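Long-range contacts in fructose-1,6-bisphosphatase (Pyrococcus furiosus, PDB 1XI6), which catalyses the hydrolysis of D-fructose 1,6-bisphosphate to D-fructose 6-phosphate and phosphate with magnesium as cofactor, and acts weakly on inositol-1-phosphate: residues E139-N144 with T215-E220; P105-S110 with E126-R131; G70-S75 with E86-V91; P119-I124 with F132-P137. All coordinates share one frame; numbering follows the deposited sequence.

Contact 1 (E139-N144 with T215-E220); sequences EGAFLN and TIIAKE
Glu220 CG lies anti to its own carbonyl carbon (chi1 -71°), and this, together with a bend at chi2 (-72°), brings the Glu220 carboxylate round to Gly140 at the start of strand 140-143. Glu220 OE2 thereby comes 3.0 Å from Gly140 N, but the hydrogen bond is weak because the N-H points well aside of the oxygen, with 123° at the hydrogen. The next N-H of the strand uses the main chain of the same glutamate: Ala141 N donates to Glu220 O at 3.2 Å, again weakly. One residue thus receives two successive strand N-H groups, the first on its carboxylate and the second on its carbonyl. Gly140 CA also directs a C-H toward Glu220 O, at 3.4 Å. Gly140 has a positive phi, and at its backbone angles a CB would be jammed against the carbonyl oxygen of Glu139, so the position calls for glycine on its own account. In the fold, this contact joins the edge region of the large mixed sheet of the inositol monophosphatase family to helix 208-219, and Gly140 is one of a pair with Glu139 that faces Ile136 in a classic beta bulge. The helix side is anchored by the backbone bond from Glu220 N to Ile216 O. Ala141 CB points at this helix and rests 3.4 Å from Ile217 O, while Ile217 CG2 approaches the same methyl more loosely, at 4.4 Å. Beyond Ala141, Ile217 also packs on Ile124 of strand 118-126 and on Ala192 of helix 184-193.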
loop_
_atom_site.group_PDB
_atom_site.type_symbol
_atom_site.label_atom_id
_atom_site.label_comp_id
_atom_site.label_asym_id
_atom_site.label_seq_id
_atom_site.Cartn_x
_atom_site.Cartn_y
_atom_site.Cartn_z
ATOM N N GLU A 139 -13.399 -4.197 12.405
ATOM C CA GLU A 139 -13.479 -5.618 12.018
ATOM C C GLU A 139 -12.083 -6.250 11.962
ATOM O O GLU A 139 -11.943 -7.458 12.147
ATOM C CB GLU A 139 -14.174 -5.795 10.666
ATOM C CG GLU A 139 -15.688 -5.919 10.721
ATOM C CD GLU A 139 -16.296 -6.276 9.358
ATOM O OE1 GLU A 139 -17.170 -5.512 8.862
ATOM O OE2 GLU A 139 -15.897 -7.322 8.778
ATOM N N GLY A 140 -11.068 -5.430 11.702
ATOM C CA GLY A 140 -9.691 -5.901 11.593
ATOM C C GLY A 140 -9.240 -6.234 10.175
ATOM O O GLY A 140 -9.954 -5.976 9.198
ATOM N N ALA A 141 -8.042 -6.818 10.083
ATOM C CA ALA A 141 -7.414 -7.215 8.820
ATOM C C ALA A 141 -7.763 -8.644 8.365
ATOM O O ALA A 141 -7.829 -9.572 9.168
ATOM C CB ALA A 141 -5.910 -7.040 8.919
ATOM N N PHE A 142 -7.979 -8.802 7.064
ATOM C CA PHE A 142 -8.295 -10.089 6.449
ATOM C C PHE A 142 -7.409 -10.358 5.231
ATOM O O PHE A 142 -7.037 -9.440 4.506
ATOM C CB PHE A 142 -9.768 -10.126 6.025
ATOM C CG PHE A 142 -10.729 -9.962 7.163
ATOM C CD1 PHE A 142 -11.225 -11.086 7.839
ATOM C CD2 PHE A 142 -11.139 -8.687 7.576
ATOM C CE1 PHE A 142 -12.117 -10.943 8.911
ATOM C CE2 PHE A 142 -12.031 -8.530 8.650
ATOM C CZ PHE A 142 -12.522 -9.663 9.314
ATOM N N LEU A 143 -7.077 -11.626 5.025
ATOM C CA LEU A 143 -6.453 -12.096 3.794
ATOM C C LEU A 143 -7.351 -13.187 3.237
ATOM O O LEU A 143 -7.631 -14.158 3.919
ATOM C CB LEU A 143 -5.033 -12.614 4.065
ATOM C CG LEU A 143 -4.323 -13.497 3.030
ATOM C CD1 LEU A 143 -4.136 -12.758 1.725
ATOM C CD2 LEU A 143 -2.987 -13.937 3.560
ATOM N N ASN A 144 -7.801 -13.022 1.999
ATOM C CA ASN A 144 -8.809 -13.907 1.384
ATOM C C ASN A 144 -9.928 -14.306 2.355
ATOM O O ASN A 144 -10.225 -15.491 2.509
ATOM C CB ASN A 144 -8.175 -15.182 0.792
ATOM C CG ASN A 144 -7.078 -14.900 -0.215
ATOM O OD1 ASN A 144 -7.130 -13.929 -0.967
ATOM N ND2 ASN A 144 -6.077 -15.762 -0.236
ATOM N N THR A 215 -1.014 1.023 5.537
ATOM C CA THR A 215 -1.123 1.474 6.934
ATOM C C THR A 215 -2.414 0.961 7.562
ATOM O O THR A 215 -2.401 0.385 8.650
ATOM C CB THR A 215 -1.117 3.011 7.061
ATOM O OG1 THR A 215 0.088 3.543 6.505
ATOM N N ILE A 216 -3.526 1.169 6.863
ATOM C CA ILE A 216 -4.831 0.774 7.360
ATOM C C ILE A 216 -4.840 -0.724 7.645
ATOM O O ILE A 216 -5.217 -1.134 8.745
ATOM C CB ILE A 216 -5.963 1.193 6.397
ATOM C CG1 ILE A 216 -5.974 2.715 6.249
ATOM C CG2 ILE A 216 -7.314 0.680 6.884
ATOM C CD1 ILE A 216 -6.670 3.225 5.000
ATOM N N ILE A 217 -4.400 -1.524 6.670
ATOM C CA ILE A 217 -4.383 -2.992 6.796
ATOM C C ILE A 217 -3.462 -3.443 7.942
ATOM O O ILE A 217 -3.850 -4.283 8.753
ATOM C CB ILE A 217 -4.061 -3.687 5.433
ATOM C CG1 ILE A 217 -5.230 -3.478 4.453
ATOM C CG2 ILE A 217 -3.783 -5.173 5.614
ATOM C CD1 ILE A 217 -4.909 -3.645 2.976
ATOM N N ALA A 218 -2.267 -2.864 8.021
ATOM C CA ALA A 218 -1.310 -3.201 9.073
ATOM C C ALA A 218 -1.799 -2.787 10.461
ATOM O O ALA A 218 -1.695 -3.575 11.410
ATOM C CB ALA A 218 0.048 -2.597 8.782
ATOM N N LYS A 219 -2.336 -1.567 10.580
ATOM C CA LYS A 219 -2.850 -1.078 11.867
ATOM C C LYS A 219 -3.950 -2.008 12.360
ATOM O O LYS A 219 -3.931 -2.420 13.518
ATOM C CB LYS A 219 -3.338 0.378 11.786
ATOM N N GLU A 220 -4.873 -2.355 11.464
ATOM C CA GLU A 220 -6.000 -3.247 11.759
ATOM C C GLU A 220 -5.582 -4.672 12.114
ATOM O O GLU A 220 -6.423 -5.490 12.503
ATOM C CB GLU A 220 -6.962 -3.309 10.568
ATOM C CG GLU A 220 -7.768 -2.046 10.337
ATOM C CD GLU A 220 -8.850 -1.816 11.381
ATOM O OE1 GLU A 220 -8.963 -0.668 11.859
ATOM O OE2 GLU A 220 -9.593 -2.767 11.716
#

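Contact 2 (P105-S110 with E126-R131); sequences PFFALS and EPMTER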
loop_
_atom_site.group_PDB
_atom_site.type_symbol
_atom_site.label_atom_id
_atom_site.label_comp_id
_atom_site.label_asym_id
_atom_site.label_seq_id
_atom_site.Cartn_x
_atom_site.Cartn_y
_atom_site.Cartn_z
ATOM N N PRO A 105 8.526 -10.460 -9.205
ATOM C CA PRO A 105 7.145 -10.698 -8.765
ATOM C C PRO A 105 6.749 -10.064 -7.433
ATOM O O PRO A 105 6.157 -10.744 -6.598
ATOM C CB PRO A 105 7.061 -12.232 -8.674
ATOM C CG PRO A 105 8.465 -12.738 -8.756
ATOM C CD PRO A 105 9.400 -11.581 -8.822
ATOM N N PHE A 106 7.069 -8.782 -7.249
ATOM C CA PHE A 106 6.535 -7.967 -6.144
ATOM C C PHE A 106 5.892 -6.688 -6.605
ATOM O O PHE A 106 6.574 -5.692 -6.902
ATOM C CB PHE A 106 7.611 -7.610 -5.145
ATOM C CG PHE A 106 7.999 -8.732 -4.303
ATOM C CD1 PHE A 106 7.153 -9.176 -3.290
ATOM C CD2 PHE A 106 9.209 -9.372 -4.518
ATOM C CE1 PHE A 106 7.514 -10.247 -2.503
ATOM C CE2 PHE A 106 9.592 -10.448 -3.738
ATOM C CZ PHE A 106 8.742 -10.882 -2.728
ATOM N N PHE A 107 4.568 -6.725 -6.644
ATOM C CA PHE A 107 3.758 -5.606 -7.081
ATOM C C PHE A 107 2.338 -5.819 -6.602
ATOM O O PHE A 107 1.916 -6.952 -6.380
ATOM C CB PHE A 107 3.827 -5.410 -8.609
ATOM C CG PHE A 107 3.407 -6.612 -9.403
ATOM C CD1 PHE A 107 4.318 -7.631 -9.680
ATOM C CD2 PHE A 107 2.106 -6.722 -9.881
ATOM C CE1 PHE A 107 3.935 -8.739 -10.404
ATOM C CE2 PHE A 107 1.709 -7.824 -10.614
ATOM C CZ PHE A 107 2.623 -8.840 -10.881
ATOM N N ALA A 108 1.616 -4.715 -6.438
ATOM C CA ALA A 108 0.240 -4.738 -5.963
ATOM C C ALA A 108 -0.575 -3.573 -6.522
ATOM O O ALA A 108 -0.017 -2.564 -6.938
ATOM C CB ALA A 108 0.219 -4.723 -4.441
ATOM N N LEU A 109 -1.892 -3.745 -6.543
ATOM C CA LEU A 109 -2.854 -2.670 -6.732
ATOM C C LEU A 109 -3.404 -2.369 -5.341
ATOM O O LEU A 109 -3.587 -3.283 -4.544
ATOM C CB LEU A 109 -3.988 -3.130 -7.667
ATOM N N SER A 110 -3.667 -1.101 -5.037
ATOM C CA SER A 110 -4.279 -0.753 -3.741
ATOM C C SER A 110 -5.347 0.348 -3.802
ATOM O O SER A 110 -5.289 1.243 -4.650
ATOM C CB SER A 110 -3.210 -0.427 -2.685
ATOM O OG SER A 110 -2.584 0.808 -2.946
ATOM N N GLU A 126 -2.475 -8.775 -4.425
ATOM C CA GLU A 126 -1.169 -9.219 -4.893
ATOM C C GLU A 126 -1.330 -10.251 -6.003
ATOM O O GLU A 126 -1.498 -11.427 -5.715
ATOM C CB GLU A 126 -0.359 -9.805 -3.745
ATOM C CG GLU A 126 1.098 -9.882 -4.044
ATOM C CD GLU A 126 1.873 -10.813 -3.140
ATOM O OE1 GLU A 126 1.344 -11.278 -2.110
ATOM O OE2 GLU A 126 3.040 -11.079 -3.481
ATOM N N PRO A 127 -1.283 -9.810 -7.277
ATOM C CA PRO A 127 -1.598 -10.704 -8.396
ATOM C C PRO A 127 -0.797 -12.013 -8.474
ATOM O O PRO A 127 -1.392 -13.042 -8.771
ATOM C CB PRO A 127 -1.361 -9.817 -9.628
ATOM C CG PRO A 127 -1.540 -8.446 -9.127
ATOM C CD PRO A 127 -0.958 -8.454 -7.758
ATOM N N MET A 128 0.509 -11.981 -8.188
ATOM C CA MET A 128 1.366 -13.189 -8.276
ATOM C C MET A 128 0.993 -14.311 -7.310
ATOM O O MET A 128 1.213 -15.483 -7.606
ATOM C CB MET A 128 2.853 -12.852 -8.087
ATOM C CG MET A 128 3.485 -12.024 -9.199
ATOM S SD MET A 128 3.196 -12.550 -10.908
ATOM C CE MET A 128 4.053 -14.121 -10.944
ATOM N N THR A 129 0.442 -13.944 -6.156
ATOM C CA THR A 129 0.015 -14.906 -5.139
ATOM C C THR A 129 -1.501 -15.032 -5.056
ATOM O O THR A 129 -2.005 -15.867 -4.307
ATOM C CB THR A 129 0.515 -14.508 -3.747
ATOM O OG1 THR A 129 0.028 -13.201 -3.434
ATOM C CG2 THR A 129 2.036 -14.497 -3.688
ATOM N N GLU A 130 -2.211 -14.199 -5.820
ATOM C CA GLU A 130 -3.689 -14.079 -5.800
ATOM C C GLU A 130 -4.262 -13.732 -4.422
ATOM O O GLU A 130 -5.326 -14.204 -4.036
ATOM C CB GLU A 130 -4.357 -15.318 -6.401
ATOM C CG GLU A 130 -4.103 -15.461 -7.891
ATOM C CD GLU A 130 -4.831 -16.645 -8.517
ATOM O OE1 GLU A 130 -4.835 -16.743 -9.768
ATOM O OE2 GLU A 130 -5.396 -17.481 -7.773
ATOM N N ARG A 131 -3.534 -12.894 -3.694
ATOM C CA ARG A 131 -3.854 -12.583 -2.313
ATOM C C ARG A 131 -4.675 -11.322 -2.198
ATOM O O ARG A 131 -4.292 -10.271 -2.706
ATOM C CB ARG A 131 -2.579 -12.451 -1.490
ATOM C CG ARG A 131 -1.982 -13.774 -1.104
ATOM C CD ARG A 131 -0.943 -13.557 -0.067
ATOM N NE ARG A 131 -0.134 -14.744 0.157
ATOM C CZ ARG A 131 1.186 -14.785 0.040
ATOM N NH1 ARG A 131 1.822 -15.914 0.275
ATOM N NH2 ARG A 131 1.875 -13.706 -0.303
#
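Glu126 OE1 is gripped by two donors, from Thr129 and Arg131, while Glu126 CG lies 3.8 Å from Phe107 O. Thr129 OG1 donates to Glu126 OE1 at 2.7 Å from above the carboxylate plane, and Arg131 NH2 forms a salt bridge to the syn lone pair of Glu126 OE1 at 3.1 Å. The other oxygen, OE2, is hydrogen-bonded to Tyr190 OH of helix 184-193, so both ends of this buried carboxylate are satisfied. Across the contact everything is apolar or nearly so. Phe107 CG sits between its backbone N and carbonyl carbon (chi1 57°), which sends the ring toward the loop. There Phe107 CE2 meets Pro127 CG at 3.6 Å, and Phe107 CE1 meets Met128 CG at 3.5 Å. The bent Met128 chain brings SD 4.9 Å from the centroid of the Phe107 ring, an oblique Met-aromatic contact. At the more exposed margin Pro105 CB touches Met128 CG at 3.6 Å. Phe107 also packs edge-to-face with Phe100 and lies close to Leu94 and Gly96, which by similarity bind magnesium and substrate. Glu130 and Arg131 both face Glu126, the G1 beta bulge of a hairpin loop joining strands 118-126 and 131-136.

Contact 3 (G70-S75 with E86-V91); sequences GVNVVS and EYTVIV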
loop_
_atom_site.group_PDB
_atom_site.type_symbol
_atom_site.label_atom_id
_atom_site.label_comp_id
_atom_site.label_asym_id
_atom_site.label_seq_id
_atom_site.Cartn_x
_atom_site.Cartn_y
_atom_site.Cartn_z
ATOM N N GLY A 70 -18.460 9.433 -8.818
ATOM C CA GLY A 70 -18.488 10.794 -8.285
ATOM C C GLY A 70 -17.863 11.002 -6.910
ATOM O O GLY A 70 -18.284 11.890 -6.162
ATOM N N VAL A 71 -16.861 10.194 -6.573
ATOM C CA VAL A 71 -16.085 10.394 -5.346
ATOM C C VAL A 71 -14.872 11.280 -5.635
ATOM O O VAL A 71 -14.527 11.484 -6.795
ATOM C CB VAL A 71 -15.624 9.053 -4.714
ATOM C CG1 VAL A 71 -16.825 8.230 -4.228
ATOM C CG2 VAL A 71 -14.748 8.247 -5.694
ATOM N N ASN A 72 -14.237 11.815 -4.594
ATOM C CA ASN A 72 -12.943 12.467 -4.768
ATOM C C ASN A 72 -11.893 11.378 -4.918
ATOM O O ASN A 72 -11.974 10.339 -4.254
ATOM C CB ASN A 72 -12.552 13.354 -3.573
ATOM C CG ASN A 72 -13.712 14.154 -3.008
ATOM O OD1 ASN A 72 -14.432 14.847 -3.726
ATOM N ND2 ASN A 72 -13.884 14.068 -1.703
ATOM N N VAL A 73 -10.914 11.598 -5.791
ATOM C CA VAL A 73 -9.794 10.662 -5.883
ATOM C C VAL A 73 -8.463 11.375 -5.691
ATOM O O VAL A 73 -8.282 12.498 -6.158
ATOM C CB VAL A 73 -9.819 9.793 -7.191
ATOM C CG1 VAL A 73 -11.229 9.315 -7.491
ATOM C CG2 VAL A 73 -9.299 10.544 -8.380
ATOM N N VAL A 74 -7.550 10.731 -4.964
ATOM C CA VAL A 74 -6.151 11.178 -4.912
ATOM C C VAL A 74 -5.228 10.068 -5.430
ATOM O O VAL A 74 -5.414 8.896 -5.120
ATOM C CB VAL A 74 -5.710 11.746 -3.518
ATOM C CG1 VAL A 74 -6.743 12.711 -2.980
ATOM C CG2 VAL A 74 -5.525 10.672 -2.522
ATOM N N SER A 75 -4.251 10.454 -6.240
ATOM C CA SER A 75 -3.454 9.517 -7.015
ATOM C C SER A 75 -2.208 10.223 -7.530
ATOM O O SER A 75 -2.289 11.381 -7.941
ATOM C CB SER A 75 -4.286 8.988 -8.187
ATOM O OG SER A 75 -3.539 8.106 -8.994
ATOM N N GLU A 86 -18.385 13.306 -0.192
ATOM C CA GLU A 86 -18.207 12.803 1.175
ATOM C C GLU A 86 -17.098 11.749 1.258
ATOM O O GLU A 86 -16.443 11.604 2.298
ATOM C CB GLU A 86 -19.517 12.203 1.688
ATOM C CG GLU A 86 -19.551 11.919 3.189
ATOM C CD GLU A 86 -20.774 11.124 3.619
ATOM O OE1 GLU A 86 -21.763 11.033 2.848
ATOM O OE2 GLU A 86 -20.750 10.585 4.744
ATOM N N TYR A 87 -16.901 11.033 0.151
ATOM C CA TYR A 87 -15.961 9.928 0.072
ATOM C C TYR A 87 -14.691 10.240 -0.722
ATOM O O TYR A 87 -14.734 10.898 -1.768
ATOM C CB TYR A 87 -16.651 8.718 -0.536
ATOM C CG TYR A 87 -17.802 8.160 0.270
ATOM C CD1 TYR A 87 -19.116 8.365 -0.140
ATOM C CD2 TYR A 87 -17.577 7.402 1.432
ATOM C CE1 TYR A 87 -20.186 7.846 0.581
ATOM C CE2 TYR A 87 -18.643 6.876 2.165
ATOM C CZ TYR A 87 -19.951 7.103 1.732
ATOM O OH TYR A 87 -21.025 6.593 2.438
ATOM N N THR A 88 -13.564 9.752 -0.218
ATOM C CA THR A 88 -12.274 9.922 -0.880
ATOM C C THR A 88 -11.604 8.563 -1.077
ATOM O O THR A 88 -11.465 7.792 -0.127
ATOM C CB THR A 88 -11.348 10.880 -0.084
ATOM O OG1 THR A 88 -12.027 12.120 0.132
ATOM C CG2 THR A 88 -10.049 11.157 -0.833
ATOM N N VAL A 89 -11.205 8.285 -2.315
ATOM C CA VAL A 89 -10.477 7.069 -2.657
ATOM C C VAL A 89 -9.020 7.409 -2.977
ATOM O O VAL A 89 -8.740 8.145 -3.921
ATOM C CB VAL A 89 -11.128 6.323 -3.853
ATOM C CG1 VAL A 89 -10.497 4.969 -4.044
ATOM C CG2 VAL A 89 -12.611 6.140 -3.637
ATOM N N ILE A 90 -8.097 6.884 -2.177
ATOM C CA ILE A 90 -6.677 6.926 -2.532
ATOM C C ILE A 90 -6.328 5.674 -3.332
ATOM O O ILE A 90 -6.543 4.548 -2.889
ATOM C CB ILE A 90 -5.743 7.065 -1.317
ATOM C CG1 ILE A 90 -6.234 8.199 -0.403
ATOM C CG2 ILE A 90 -4.298 7.262 -1.788
ATOM C CD1 ILE A 90 -5.333 8.522 0.779
ATOM N N VAL A 91 -5.789 5.907 -4.519
ATOM C CA VAL A 91 -5.530 4.877 -5.503
ATOM C C VAL A 91 -4.027 4.720 -5.740
ATOM O O VAL A 91 -3.346 5.684 -6.121
ATOM C CB VAL A 91 -6.235 5.235 -6.839
ATOM C CG1 VAL A 91 -5.822 4.283 -7.966
ATOM C CG2 VAL A 91 -7.732 5.231 -6.666
#
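Asn72 and Thr88 are bridge partners in adjacent parallel strands, 72-75 and 87-92, of the large mixed sheet of the inositol monophosphatase fold. From Asn72, CB passes 3.7 Å from Tyr87 O, and the torsion that sets CG beside the backbone N (chi1 -41°) carries the amide on over the start of the neighbouring strand. CG remains near Tyr87 O, and at the tip Asn72 ND2 donates to Thr88 OG1 at 3.3 Å in a nearly straight bond, 176° at the hydrogen, with the hydroxyl oxygen lying in the amide plane. The same ND2 also bonds to Ser85 O, and OD1 accepts from Asn83 N, so the amide ties the strand pair to the loop just before strand 87-92.

The backbones are stitched by a ladder of four bonds: Asn72 N to Tyr87 O, Val89 N to Asn72 O (2.9 Å), Val74 N to Val89 O, and Val91 N to Val74 O (3.1 Å). Glu76 comes directly after strand 72-75 and Asp92 ends strand 87-92; both are magnesium ligands by similarity. Val73 and Val89 share a sheet face, on which Val73 packs against Leu63 and Ile66 of helix 53-66, while Val71 CG2 meets Val89 CG2 at 3.6 Å. On the face of Asn72 and Thr88, Val74 CG2 nestles against Ile90, 3.3 Å from its CG1.

Contact 4 (P119-I124 with F132-P137); sequences PIYAII and FFEGIP
Backbone bonds join Ala122 to Gly135 and Ile124 to Phe133 as antiparallel hydrogen-bonded pairs, and the non-hydrogen-bonded pair Ile123 and Glu134 lies between them. Gly135 N to Ala122 O and Phe133 N to Ile124 O both measure 2.8 Å. The polar side-chain contact is Tyr121 OH donating to Glu134 OE2 at 2.6 Å. The hydroxyl meets the carboxylate on its anti side, 26° out of plane, and ring and carboxylate planes stand almost perpendicular (83°). Arg15 NE of helix 11-28 makes a salt bridge to the same OE2, so this buried oxygen has two partners and is likely to be kept ionised by the arginine. Apolar contacts flank this pair. Tyr121 CG is anti to its backbone N (chi1 -162°), which lays the ring alongside Ile136, whose CG1 meets the ring edge 3.8 Å from Tyr121 CD2. Ile123 CG2 touches Phe132 CE1 at 3.8 Å, and Ile124 CG2 lies 4.1 Å from Phe133 CD1. Helix 11-28 packs on Tyr121, Ile123 and Phe132, and helix 208-219 on Ala122 and Ile124. The pairing is that of a beta hairpin, set in a sheet with helices on both faces as in the layered inositol monophosphatase fold.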
loop_
_atom_site.group_PDB
_atom_site.type_symbol
_atom_site.label_atom_id
_atom_site.label_comp_id
_atom_site.label_asym_id
_atom_site.label_seq_id
_atom_site.Cartn_x
_atom_site.Cartn_y
_atom_site.Cartn_z
ATOM N N PRO A 119 -10.925 6.446 7.688
ATOM C CA PRO A 119 -10.833 5.294 6.787
ATOM C C PRO A 119 -11.912 4.267 7.094
ATOM O O PRO A 119 -12.181 4.000 8.262
ATOM C CB PRO A 119 -9.453 4.715 7.106
ATOM C CG PRO A 119 -9.148 5.180 8.476
ATOM C CD PRO A 119 -9.728 6.553 8.543
ATOM N N ILE A 120 -12.536 3.711 6.059
ATOM C CA ILE A 120 -13.578 2.688 6.251
ATOM C C ILE A 120 -13.279 1.362 5.545
ATOM O O ILE A 120 -13.873 0.340 5.880
ATOM C CB ILE A 120 -15.007 3.182 5.848
ATOM C CG1 ILE A 120 -15.085 3.562 4.360
ATOM C CG2 ILE A 120 -15.457 4.335 6.752
ATOM C CD1 ILE A 120 -16.437 3.252 3.723
ATOM N N TYR A 121 -12.364 1.393 4.574
ATOM C CA TYR A 121 -12.038 0.234 3.743
ATOM C C TYR A 121 -10.725 0.445 3.016
ATOM O O TYR A 121 -10.468 1.521 2.461
ATOM C CB TYR A 121 -13.138 -0.015 2.711
ATOM C CG TYR A 121 -13.138 -1.393 2.092
ATOM C CD1 TYR A 121 -13.172 -1.550 0.715
ATOM C CD2 TYR A 121 -13.118 -2.541 2.885
ATOM C CE1 TYR A 121 -13.189 -2.809 0.133
ATOM C CE2 TYR A 121 -13.130 -3.811 2.312
ATOM C CZ TYR A 121 -13.165 -3.933 0.937
ATOM O OH TYR A 121 -13.177 -5.180 0.370
ATOM N N ALA A 122 -9.894 -0.590 3.034
ATOM C CA ALA A 122 -8.645 -0.590 2.291
ATOM C C ALA A 122 -8.403 -1.991 1.766
ATOM O O ALA A 122 -8.711 -2.968 2.439
ATOM C CB ALA A 122 -7.488 -0.118 3.162
ATOM N N ILE A 123 -7.877 -2.077 0.549
ATOM C CA ILE A 123 -7.493 -3.356 -0.041
ATOM C C ILE A 123 -6.098 -3.325 -0.657
ATOM O O ILE A 123 -5.644 -2.297 -1.154
ATOM C CB ILE A 123 -8.496 -3.854 -1.107
ATOM C CG1 ILE A 123 -8.535 -2.896 -2.300
ATOM C CG2 ILE A 123 -9.883 -4.049 -0.494
ATOM C CD1 ILE A 123 -8.434 -3.581 -3.639
ATOM N N ILE A 124 -5.420 -4.464 -0.595
ATOM C CA ILE A 124 -4.223 -4.700 -1.378
ATOM C C ILE A 124 -4.417 -6.037 -2.063
ATOM O O ILE A 124 -4.655 -7.047 -1.405
ATOM C CB ILE A 124 -2.949 -4.667 -0.522
ATOM C CG1 ILE A 124 -2.669 -3.235 -0.080
ATOM C CG2 ILE A 124 -1.753 -5.194 -1.313
ATOM C CD1 ILE A 124 -1.734 -3.099 1.065
ATOM N N PHE A 132 -5.805 -11.445 -1.513
ATOM C CA PHE A 132 -6.738 -10.347 -1.346
ATOM C C PHE A 132 -6.730 -9.878 0.095
ATOM O O PHE A 132 -7.348 -10.485 0.949
ATOM C CB PHE A 132 -8.131 -10.781 -1.806
ATOM C CG PHE A 132 -9.159 -9.688 -1.782
ATOM C CD1 PHE A 132 -8.895 -8.440 -2.334
ATOM C CD2 PHE A 132 -10.408 -9.917 -1.219
ATOM C CE1 PHE A 132 -9.852 -7.435 -2.310
ATOM C CE2 PHE A 132 -11.375 -8.923 -1.191
ATOM C CZ PHE A 132 -11.100 -7.682 -1.737
ATOM N N PHE A 133 -6.000 -8.802 0.354
ATOM C CA PHE A 133 -5.898 -8.237 1.694
ATOM C C PHE A 133 -6.979 -7.193 1.916
ATOM O O PHE A 133 -7.207 -6.325 1.072
ATOM C CB PHE A 133 -4.538 -7.577 1.923
ATOM C CG PHE A 133 -3.371 -8.509 1.843
ATOM C CD1 PHE A 133 -2.692 -8.695 0.636
ATOM C CD2 PHE A 133 -2.920 -9.181 2.982
ATOM C CE1 PHE A 133 -1.597 -9.555 0.559
ATOM C CE2 PHE A 133 -1.825 -10.040 2.920
ATOM C CZ PHE A 133 -1.161 -10.231 1.710
ATOM N N GLU A 134 -7.634 -7.278 3.067
ATOM C CA GLU A 134 -8.671 -6.325 3.433
ATOM C C GLU A 134 -8.391 -5.670 4.769
ATOM O O GLU A 134 -8.003 -6.328 5.721
ATOM C CB GLU A 134 -10.035 -6.993 3.440
ATOM C CG GLU A 134 -10.670 -7.047 2.076
ATOM C CD GLU A 134 -11.952 -7.845 2.080
ATOM O OE1 GLU A 134 -11.886 -9.077 2.291
ATOM O OE2 GLU A 134 -13.031 -7.248 1.870
ATOM N N GLY A 135 -8.581 -4.359 4.821
ATOM C CA GLY A 135 -8.444 -3.596 6.056
ATOM C C GLY A 135 -9.762 -2.911 6.324
ATOM O O GLY A 135 -10.131 -1.972 5.613
ATOM N N ILE A 136 -10.471 -3.397 7.343
ATOM C CA ILE A 136 -11.836 -2.963 7.644
ATOM C C ILE A 136 -11.921 -2.484 9.106
ATOM O O ILE A 136 -12.045 -3.309 10.032
ATOM C CB ILE A 136 -12.858 -4.103 7.362
ATOM C CG1 ILE A 136 -12.664 -4.671 5.942
ATOM C CG2 ILE A 136 -14.287 -3.611 7.592
ATOM C CD1 ILE A 136 -13.349 -6.009 5.669
ATOM N N PRO A 137 -11.823 -1.151 9.327
ATOM C CA PRO A 137 -11.979 -0.578 10.674
ATOM C C PRO A 137 -13.205 -1.114 11.418
ATOM O O PRO A 137 -14.305 -1.180 10.842
ATOM C CB PRO A 137 -12.087 0.922 10.392
ATOM C CG PRO A 137 -11.166 1.092 9.232
ATOM C CD PRO A 137 -11.525 -0.089 8.346
#

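All four contacts reach the same mixed sheet but hold it differently. Contacts 3 and 4 are strand pairings inside it, one parallel and one antiparallel, largely buried and built on regular backbone bonds. Contact 1 is only partly buried and brings residues 215-220 against the sheet, with two weak bonds; it adjoins contact 4, since Phe142 O and Glu134 N are probably hydrogen-bonded and strands 131-136 and 140-143 are neighbours. Contact 2 is apolar across its interface, buried at Phe107 and exposed at Pro105 and Met128, and its loop connects the two strands of contact 4. Ala108 of contact 2 also packs on Ile124 of contact 4, whereas contact 3 touches none of the others.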